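Local coordinates for protein nucleoside kinase (Methanococcus jannaschii, PDB 2C4E) that phosphorylates a broad range of nucleosides, inosine, guanosine and cytidine most actively, to their monophosphates, with ATP as the preferred phosphate donor, at residues 12-17 with 44-49. Sequence-based numbering, arbitrary orientation.
Sequences GHTALD and AAANTA
His13 O points at the first turn of helix 44-54 and takes two backbone N-H groups. Ala46 N gives the straighter bond, 3.3 Å to His13 O with an N-H...O angle of 164°. Ala45 N lies 3.1 Å from the same oxygen, but its angle of 122° makes that bond weak. The side-chain contacts are close packing of small groups. Ala45 CB presses on the backbone of Gly12, 3.3 Å from Gly12 C. The backbone angles of Gly12 by themselves call for glycine. Ala46 CB meets both branches of Thr14, with Thr14 OG1 at 3.5 Å and CG2 at 4.0 Å. Thr14 OG1 sits beside its own backbone N (chi1 -69°) and hydrogen-bonds Ser63 OG. Leu61 of strand 58-62 packs against Thr14, Ala45 and Ala46. The His13 ring meets that of Phe113, a substrate-binding residue. Asp17 and Asn47, which also bind substrate, lie on the two segments, and Asn47 ND2 hydrogen-bonds Asp247 OD2, of the probable proton acceptor. The carbonyl of His13 thus gives the N-H of Ala46, and more weakly that of Ala45, an acceptor at the helix start. It joins the loop before strand 15-21 to helix 44-54, beside the nucleoside site of this ribokinase fold.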
ATOM      1  N   GLY A  12       1.996 -21.002   7.833  1.00 20.51           N
ATOM      2  CA  GLY A  12       2.590 -19.698   7.641  1.00 19.73           C
ATOM      3  C   GLY A  12       1.657 -18.758   6.907  1.00 20.08           C
ATOM      4  O   GLY A  12       0.439 -18.928   6.900  1.00 19.85           O
ATOM      5  N   HIS A  13       2.251 -17.778   6.259  1.00 19.56           N
ATOM      6  CA  HIS A  13       1.483 -16.692   5.668  1.00 19.91           C
ATOM      7  C   HIS A  13       0.563 -17.111   4.534  1.00 20.04           C
ATOM      8  O   HIS A  13       0.975 -17.786   3.596  1.00 19.99           O
ATOM      9  CB  HIS A  13       2.432 -15.623   5.157  1.00 19.92           C
ATOM     10  CG  HIS A  13       3.112 -14.860   6.246  1.00 20.42           C
ATOM     11  ND1 HIS A  13       2.444 -14.407   7.365  1.00 21.80           N
ATOM     12  CD2 HIS A  13       4.392 -14.446   6.376  1.00 21.06           C
ATOM     13  CE1 HIS A  13       3.294 -13.762   8.147  1.00 21.02           C
ATOM     14  NE2 HIS A  13       4.482 -13.775   7.571  1.00 20.41           N
ATOM     15  N   THR A  14      -0.681 -16.659   4.658  1.00 20.00           N
ATOM     16  CA  THR A  14      -1.595 -16.472   3.562  1.00 19.83           C
ATOM     17  C   THR A  14      -1.803 -14.961   3.421  1.00 19.93           C
ATOM     18  O   THR A  14      -2.210 -14.302   4.369  1.00 18.80           O
ATOM     19  CB  THR A  14      -2.909 -17.197   3.872  1.00 19.95           C
ATOM     20  OG1 THR A  14      -2.686 -18.616   3.849  1.00 20.47           O
ATOM     21  CG2 THR A  14      -3.931 -16.938   2.791  1.00 20.30           C
ATOM     22  N   ALA A  15      -1.486 -14.413   2.251  1.00 20.22           N
ATOM     23  CA  ALA A  15      -1.449 -12.961   2.064  1.00 20.55           C
ATOM     24  C   ALA A  15      -1.938 -12.521   0.698  1.00 20.85           C
ATOM     25  O   ALA A  15      -1.946 -13.303  -0.238  1.00 21.20           O
ATOM     26  CB  ALA A  15      -0.036 -12.444   2.272  1.00 20.61           C
ATOM     27  N   LEU A  16      -2.333 -11.255   0.599  1.00 21.10           N
ATOM     28  CA  LEU A  16      -2.662 -10.636  -0.682  1.00 21.85           C
ATOM     29  C   LEU A  16      -1.492  -9.756  -1.103  1.00 21.97           C
ATOM     30  O   LEU A  16      -1.081  -8.890  -0.341  1.00 22.29           O
ATOM     31  CB  LEU A  16      -3.926  -9.793  -0.543  1.00 22.02           C
ATOM     32  CG  LEU A  16      -5.149 -10.612  -0.120  1.00 22.98           C
ATOM     33  CD1 LEU A  16      -6.191  -9.721   0.544  1.00 24.89           C
ATOM     34  CD2 LEU A  16      -5.714 -11.336  -1.334  1.00 23.46           C
ATOM     35  N   ASP A  17      -0.960  -9.993  -2.303  1.00 22.81           N
ATOM     36  CA  ASP A  17       0.189  -9.272  -2.844  1.00 23.06           C
ATOM     37  C   ASP A  17      -0.280  -8.215  -3.857  1.00 24.25           C
ATOM     38  O   ASP A  17      -1.077  -8.505  -4.742  1.00 21.99           O
ATOM     39  CB  ASP A  17       1.142 -10.232  -3.566  1.00 23.36           C
ATOM     40  CG  ASP A  17       1.739 -11.306  -2.658  1.00 23.47           C
ATOM     41  OD1 ASP A  17       1.739 -11.155  -1.419  1.00 24.35           O
ATOM     42  OD2 ASP A  17       2.264 -12.336  -3.130  1.00 22.70           O
ATOM     43  N   ALA A  44       3.679 -17.164   1.455  1.00 20.77           N
ATOM     44  CA  ALA A  44       4.507 -18.368   1.219  1.00 21.57           C
ATOM     45  C   ALA A  44       3.818 -19.698   1.543  1.00 21.78           C
ATOM     46  O   ALA A  44       3.939 -20.653   0.769  1.00 22.37           O
ATOM     47  CB  ALA A  44       5.826 -18.252   1.944  1.00 21.95           C
ATOM     48  N   ALA A  45       3.096 -19.785   2.660  1.00 21.06           N
ATOM     49  CA  ALA A  45       2.405 -21.028   3.005  1.00 20.65           C
ATOM     50  C   ALA A  45       1.318 -21.365   1.999  1.00 20.46           C
ATOM     51  O   ALA A  45       1.259 -22.485   1.512  1.00 20.92           O
ATOM     52  CB  ALA A  45       1.828 -20.985   4.443  1.00 20.90           C
ATOM     53  N   ALA A  46       0.473 -20.393   1.667  1.00 20.32           N
ATOM     54  CA  ALA A  46      -0.601 -20.570   0.707  1.00 20.02           C
ATOM     55  C   ALA A  46      -0.062 -20.894  -0.683  1.00 20.16           C
ATOM     56  O   ALA A  46      -0.583 -21.771  -1.358  1.00 20.86           O
ATOM     57  CB  ALA A  46      -1.456 -19.332   0.660  1.00 20.52           C
ATOM     58  N   ASN A  47       0.970 -20.189  -1.114  1.00 19.87           N
ATOM     59  CA  ASN A  47       1.604 -20.461  -2.404  1.00 20.64           C
ATOM     60  C   ASN A  47       1.984 -21.933  -2.506  1.00 20.61           C
ATOM     61  O   ASN A  47       1.700 -22.615  -3.490  1.00 21.23           O
ATOM     62  CB  ASN A  47       2.877 -19.637  -2.565  1.00 20.48           C
ATOM     63  CG  ASN A  47       2.594 -18.151  -2.751  1.00 22.22           C
ATOM     64  OD1 ASN A  47       1.468 -17.760  -3.047  1.00 20.50           O
ATOM     65  ND2 ASN A  47       3.615 -17.329  -2.568  1.00 21.22           N
ATOM     66  N   THR A  48       2.633 -22.409  -1.466  1.00 21.42           N
ATOM     67  CA  THR A  48       3.090 -23.789  -1.423  1.00 21.53           C
ATOM     68  C   THR A  48       1.885 -24.746  -1.413  1.00 20.54           C
ATOM     69  O   THR A  48       1.864 -25.706  -2.162  1.00 19.81           O
ATOM     70  CB  THR A  48       4.016 -24.013  -0.216  1.00 22.06           C
ATOM     71  OG1 THR A  48       5.123 -23.091  -0.238  1.00 24.28           O
ATOM     72  CG2 THR A  48       4.689 -25.364  -0.299  1.00 22.57           C
ATOM     73  N   ALA A  49       0.875 -24.472  -0.584  1.00 20.68           N
ATOM     74  CA  ALA A  49      -0.310 -25.324  -0.479  1.00 20.70           C
ATOM     75  C   ALA A  49      -1.049 -25.426  -1.784  1.00 21.09           C
ATOM     76  O   ALA A  49      -1.507 -26.502  -2.153  1.00 21.05           O
ATOM     77  CB  ALA A  49      -1.257 -24.825   0.611  1.00 21.17           C
TER